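Local coordinates for GTPase HflX (Sulfolobus solfataricus P2, PDB 2QTF), which hydrolyses GTP, for which it is specific, and associates with the 50S ribosomal subunit, with a possible role in protein synthesis or ribosome biogenesis, at residues A[308-311]-A[312-315]; A[69-72]-A[73-77]. All coordinates share one frame; numbering follows the deposited sequence.

Contact 1 of 2, residues A[308-311]-A[312-315]; sequences DLYK and KLDL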
loop_
_atom_site.group_PDB
_atom_site.type_symbol
_atom_site.label_atom_id
_atom_site.label_comp_id
_atom_site.label_asym_id
_atom_site.label_seq_id
_atom_site.Cartn_x
_atom_site.Cartn_y
_atom_site.Cartn_z
ATOM N N ASP A 308 -19.569 -15.977 13.367
ATOM C CA ASP A 308 -18.945 -17.228 13.790
ATOM C C ASP A 308 -17.442 -17.223 13.400
ATOM O O ASP A 308 -17.043 -17.613 12.293
ATOM C CB ASP A 308 -19.691 -18.446 13.230
ATOM C CG ASP A 308 -19.378 -19.777 13.988
ATOM O OD1 ASP A 308 -20.216 -20.717 13.904
ATOM O OD2 ASP A 308 -18.325 -19.925 14.649
ATOM N N LEU A 309 -16.634 -16.787 14.352
ATOM C CA LEU A 309 -15.193 -16.852 14.177
ATOM C C LEU A 309 -14.637 -18.233 13.851
ATOM O O LEU A 309 -13.828 -18.336 12.942
ATOM C CB LEU A 309 -14.454 -16.213 15.354
ATOM C CG LEU A 309 -12.915 -16.238 15.394
ATOM C CD1 LEU A 309 -12.382 -15.655 14.106
ATOM C CD2 LEU A 309 -12.513 -15.434 16.598
ATOM N N TYR A 310 -15.050 -19.302 14.550
ATOM C CA TYR A 310 -14.396 -20.591 14.290
ATOM C C TYR A 310 -14.694 -21.130 12.888
ATOM O O TYR A 310 -13.829 -21.791 12.287
ATOM C CB TYR A 310 -14.649 -21.648 15.379
ATOM C CG TYR A 310 -13.666 -21.639 16.623
ATOM C CD1 TYR A 310 -12.776 -20.533 16.894
ATOM C CD2 TYR A 310 -13.659 -22.745 17.527
ATOM C CE1 TYR A 310 -11.881 -20.545 18.032
ATOM C CE2 TYR A 310 -12.794 -22.790 18.665
ATOM C CZ TYR A 310 -11.899 -21.691 18.934
ATOM O OH TYR A 310 -11.058 -21.791 20.076
ATOM N N LYS A 311 -15.872 -20.846 12.345
ATOM C CA LYS A 311 -16.120 -21.235 10.949
ATOM C C LYS A 311 -15.243 -20.471 9.915
ATOM O O LYS A 311 -14.734 -21.046 8.964
ATOM C CB LYS A 311 -17.605 -21.096 10.592
ATOM C CG LYS A 311 -18.456 -22.256 11.066
ATOM C CD LYS A 311 -19.939 -22.118 10.571
ATOM C CE LYS A 311 -20.901 -23.189 11.284
ATOM N NZ LYS A 311 -22.019 -23.771 10.390
ATOM N N LYS A 312 -15.068 -19.175 10.127
ATOM C CA LYS A 312 -14.157 -18.349 9.308
ATOM C C LYS A 312 -12.779 -18.915 9.393
ATOM O O LYS A 312 -12.161 -19.173 8.395
ATOM C CB LYS A 312 -14.139 -16.918 9.818
ATOM C CG LYS A 312 -15.437 -16.250 9.625
ATOM C CD LYS A 312 -15.243 -14.855 9.162
ATOM C CE LYS A 312 -16.449 -14.061 9.456
ATOM N NZ LYS A 312 -16.865 -13.411 8.244
ATOM N N LEU A 313 -12.307 -19.157 10.617
ATOM C CA LEU A 313 -10.920 -19.625 10.816
ATOM C C LEU A 313 -10.759 -20.965 10.149
ATOM O O LEU A 313 -9.766 -21.256 9.521
ATOM C CB LEU A 313 -10.614 -19.686 12.343
ATOM C CG LEU A 313 -9.195 -20.044 12.729
ATOM C CD1 LEU A 313 -8.266 -18.881 12.371
ATOM C CD2 LEU A 313 -9.163 -20.283 14.300
ATOM N N ASP A 314 -11.735 -21.854 10.287
ATOM C CA ASP A 314 -11.530 -23.144 9.692
ATOM C C ASP A 314 -11.558 -23.099 8.126
ATOM O O ASP A 314 -10.746 -23.733 7.479
ATOM C CB ASP A 314 -12.586 -24.123 10.191
ATOM C CG ASP A 314 -12.315 -25.538 9.691
ATOM O OD1 ASP A 314 -13.243 -26.120 9.061
ATOM O OD2 ASP A 314 -11.148 -26.029 9.863
ATOM N N LEU A 315 -12.496 -22.355 7.564
ATOM C CA LEU A 315 -12.483 -22.001 6.111
ATOM C C LEU A 315 -11.131 -21.467 5.609
ATOM O O LEU A 315 -10.517 -21.986 4.682
ATOM C CB LEU A 315 -13.539 -20.926 5.872
ATOM C CG LEU A 315 -13.621 -20.366 4.441
ATOM C CD1 LEU A 315 -13.735 -21.466 3.426
ATOM C CD2 LEU A 315 -14.823 -19.397 4.327
#
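Y310 and L313 meet on the first turn of a helix, the leucine methyl CD2 lying 4.5 Å from ring atom CD1 and reaching the ring obliquely. With CG of L313 anti to the backbone N (chi1 -175°), chi2 of 70° turns CD2, rather than CD1, to the tyrosine. Y310 suits this exposed place: its ring carbons can lie near L313 while the hydroxyl sits at the far end. Before this turn D308 serves as N-cap: its OD2 accepts weak bonds from the amides of Y310 and K311, which have no preceding turn to bond with. Its negative charge would also probably interact favourably with the positive end of the helix dipole. The D308 carbonyl takes a weak bond from K312 N at 3.3 Å, the L309 carbonyl a firmer one from L313 N at 2.9 Å. K312 lays its aliphatic part against this turn, CG 3.4 Å from D308 O, while its ammonium leaves to bond the F269 carbonyl. L309 and L313 give the helix its apolar side, and both rest on P332. In the beta-alpha-beta unit of the G domain, helix 309-323 thus packs L313 on strands 295-300 and 327-332, while K312 and L315 touch helix 271-288.

Contact 2 of 2, residues A[69-72]-A[73-77]; sequences RHFI and NIRRE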
loop_
_atom_site.group_PDB
_atom_site.type_symbol
_atom_site.label_atom_id
_atom_site.label_comp_id
_atom_site.label_asym_id
_atom_site.label_seq_id
_atom_site.Cartn_x
_atom_site.Cartn_y
_atom_site.Cartn_z
ATOM N N ARG A 69 -4.737 19.900 -17.518
ATOM C CA ARG A 69 -4.987 21.338 -17.294
ATOM C C ARG A 69 -5.366 21.536 -15.792
ATOM O O ARG A 69 -5.054 22.569 -15.208
ATOM C CB ARG A 69 -6.086 21.838 -18.238
ATOM C CG ARG A 69 -7.438 21.257 -17.855
ATOM C CD ARG A 69 -8.660 22.049 -18.490
ATOM N NE ARG A 69 -9.895 21.265 -18.346
ATOM C CZ ARG A 69 -10.192 20.180 -19.056
ATOM N NH1 ARG A 69 -9.341 19.718 -19.992
ATOM N NH2 ARG A 69 -11.353 19.566 -18.820
ATOM N N HIS A 70 -5.985 20.516 -15.174
ATOM C CA HIS A 70 -6.201 20.579 -13.732
ATOM C C HIS A 70 -4.916 20.627 -12.933
ATOM O O HIS A 70 -4.758 21.472 -12.031
ATOM C CB HIS A 70 -6.998 19.418 -13.222
ATOM C CG HIS A 70 -8.354 19.313 -13.805
ATOM N ND1 HIS A 70 -9.144 20.412 -14.080
ATOM C CD2 HIS A 70 -9.085 18.241 -14.112
ATOM C CE1 HIS A 70 -10.316 20.011 -14.518
ATOM N NE2 HIS A 70 -10.303 18.702 -14.564
ATOM N N PHE A 71 -3.980 19.729 -13.220
ATOM C CA PHE A 71 -2.670 19.884 -12.538
ATOM C C PHE A 71 -2.050 21.268 -12.704
ATOM O O PHE A 71 -1.450 21.817 -11.761
ATOM C CB PHE A 71 -1.640 18.862 -13.021
ATOM C CG PHE A 71 -1.754 17.522 -12.328
ATOM C CD1 PHE A 71 -1.301 17.356 -11.015
ATOM C CD2 PHE A 71 -2.307 16.432 -13.008
ATOM C CE1 PHE A 71 -1.415 16.095 -10.377
ATOM C CE2 PHE A 71 -2.439 15.158 -12.364
ATOM C CZ PHE A 71 -2.039 15.019 -11.051
ATOM N N ILE A 72 -2.035 21.786 -13.931
ATOM C CA ILE A 72 -1.383 23.060 -14.148
ATOM C C ILE A 72 -1.985 24.140 -13.269
ATOM O O ILE A 72 -1.228 24.883 -12.603
ATOM C CB ILE A 72 -1.436 23.520 -15.660
ATOM C CG1 ILE A 72 -0.432 22.650 -16.477
ATOM C CG2 ILE A 72 -1.023 25.090 -15.817
ATOM C CD1 ILE A 72 -0.955 22.251 -17.881
ATOM N N ASN A 73 -3.321 24.195 -13.219
ATOM C CA ASN A 73 -4.048 25.253 -12.546
ATOM C C ASN A 73 -4.000 25.061 -11.023
ATOM O O ASN A 73 -3.663 26.008 -10.333
ATOM C CB ASN A 73 -5.480 25.236 -13.016
ATOM C CG ASN A 73 -5.614 25.817 -14.423
ATOM O OD1 ASN A 73 -6.279 25.264 -15.296
ATOM N ND2 ASN A 73 -4.870 26.841 -14.660
ATOM N N ILE A 74 -4.239 23.821 -10.526
ATOM C CA ILE A 74 -4.084 23.524 -9.061
ATOM C C ILE A 74 -2.673 23.807 -8.538
ATOM O O ILE A 74 -2.549 24.445 -7.494
ATOM C CB ILE A 74 -4.511 22.104 -8.728
ATOM C CG1 ILE A 74 -5.955 21.900 -9.239
ATOM C CG2 ILE A 74 -4.232 21.761 -7.284
ATOM C CD1 ILE A 74 -6.436 20.417 -9.035
ATOM N N ARG A 75 -1.616 23.356 -9.252
ATOM C CA ARG A 75 -0.236 23.537 -8.746
ATOM C C ARG A 75 0.128 25.000 -8.682
ATOM O O ARG A 75 0.863 25.415 -7.790
ATOM C CB ARG A 75 0.793 22.863 -9.668
ATOM C CG ARG A 75 0.685 21.299 -9.599
ATOM C CD ARG A 75 1.708 20.729 -10.651
ATOM N NE ARG A 75 1.807 19.253 -10.537
ATOM C CZ ARG A 75 2.440 18.503 -11.447
ATOM N NH1 ARG A 75 2.959 19.113 -12.523
ATOM N NH2 ARG A 75 2.586 17.183 -11.228
ATOM N N ARG A 76 -0.358 25.773 -9.663
ATOM C CA ARG A 76 -0.132 27.270 -9.595
ATOM C C ARG A 76 -0.757 27.888 -8.355
ATOM O O ARG A 76 -0.055 28.510 -7.579
ATOM C CB ARG A 76 -0.660 27.979 -10.866
ATOM C CG ARG A 76 -0.400 29.558 -10.767
ATOM C CD ARG A 76 -1.211 30.267 -11.926
ATOM N NE ARG A 76 -2.661 30.069 -11.779
ATOM C CZ ARG A 76 -3.418 29.370 -12.605
ATOM N NH1 ARG A 76 -2.920 28.731 -13.669
ATOM N NH2 ARG A 76 -4.681 29.298 -12.352
ATOM N N GLU A 77 -2.022 27.606 -8.087
ATOM C CA GLU A 77 -2.695 28.198 -6.974
ATOM C C GLU A 77 -2.064 27.800 -5.657
ATOM O O GLU A 77 -2.032 28.602 -4.728
ATOM C CB GLU A 77 -4.123 27.675 -6.927
ATOM C CG GLU A 77 -4.954 28.121 -8.064
ATOM C CD GLU A 77 -4.845 29.655 -8.293
ATOM O OE1 GLU A 77 -5.081 30.451 -7.321
ATOM O OE2 GLU A 77 -4.419 30.018 -9.435
#
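Four successive i to i+4 hydrogen bonds carry the backbone from R69 to R76 as regular alpha-helix, the shortest being I74 N to H70 O at 2.8 Å. Across the turn, F71 and R75 pair an aromatic ring with a guanidinium group. R75 NE lies 3.7 Å from F71 CD1, and the two planes are 55° apart, so the groups do not stack; F71 CB sits over one guanidinium face, offset toward its rim. The arginine extends from CG to NE after leaving the backbone with CG anti to the carbonyl carbon (chi1 -70°), which lays its methylenes along the F71 carbonyl, CG 3.1 Å from the oxygen. Its length suits the place: carbon covers the turn while NH2 reaches a salt bridge with E115. Cutting the side chain back to an alanine would probably leave the E115 carboxylate without this charged mate and remove the guanidinium contact at F71 CD1. I74 brings CD1 to 4.3 Å from CB of H70, which is buried too, a branched apolar chain fitting the buried side of the helix. R76, on the exposed side, bonds E77 OE2 through NE at 2.9 Å within a salt bridge; the acid's other oxygen, OE1, pairs with K52. Helix 68-78 is the crossover between the parallel strands 59-62 and 82-84. F71, I74 and R75 pack on V83 of the latter, F71 and R75 also touch I118 of helix 101-121, and E77 lies against helix 45-52.

Contact 2 comes first along the chain, in the N-terminal domain, and contact 1 follows much later in the G domain. Their centres are 50 Å apart, with nearest atoms about 37 Å from each other, on opposite sides of the centre of the chain. They share no helix or sheet: helix 68-78 connects strands of the four-stranded parallel sheet, helix 309-323 strands of the six-stranded mixed sheet. L309 of contact 1 touches I302, which is inferred to bind GTP, so this end of the contact is near the probable nucleotide site. Each sheet thus has its own crossover helix, one in the GTP-binding part and one in the N-terminal part, away from the annotated sites.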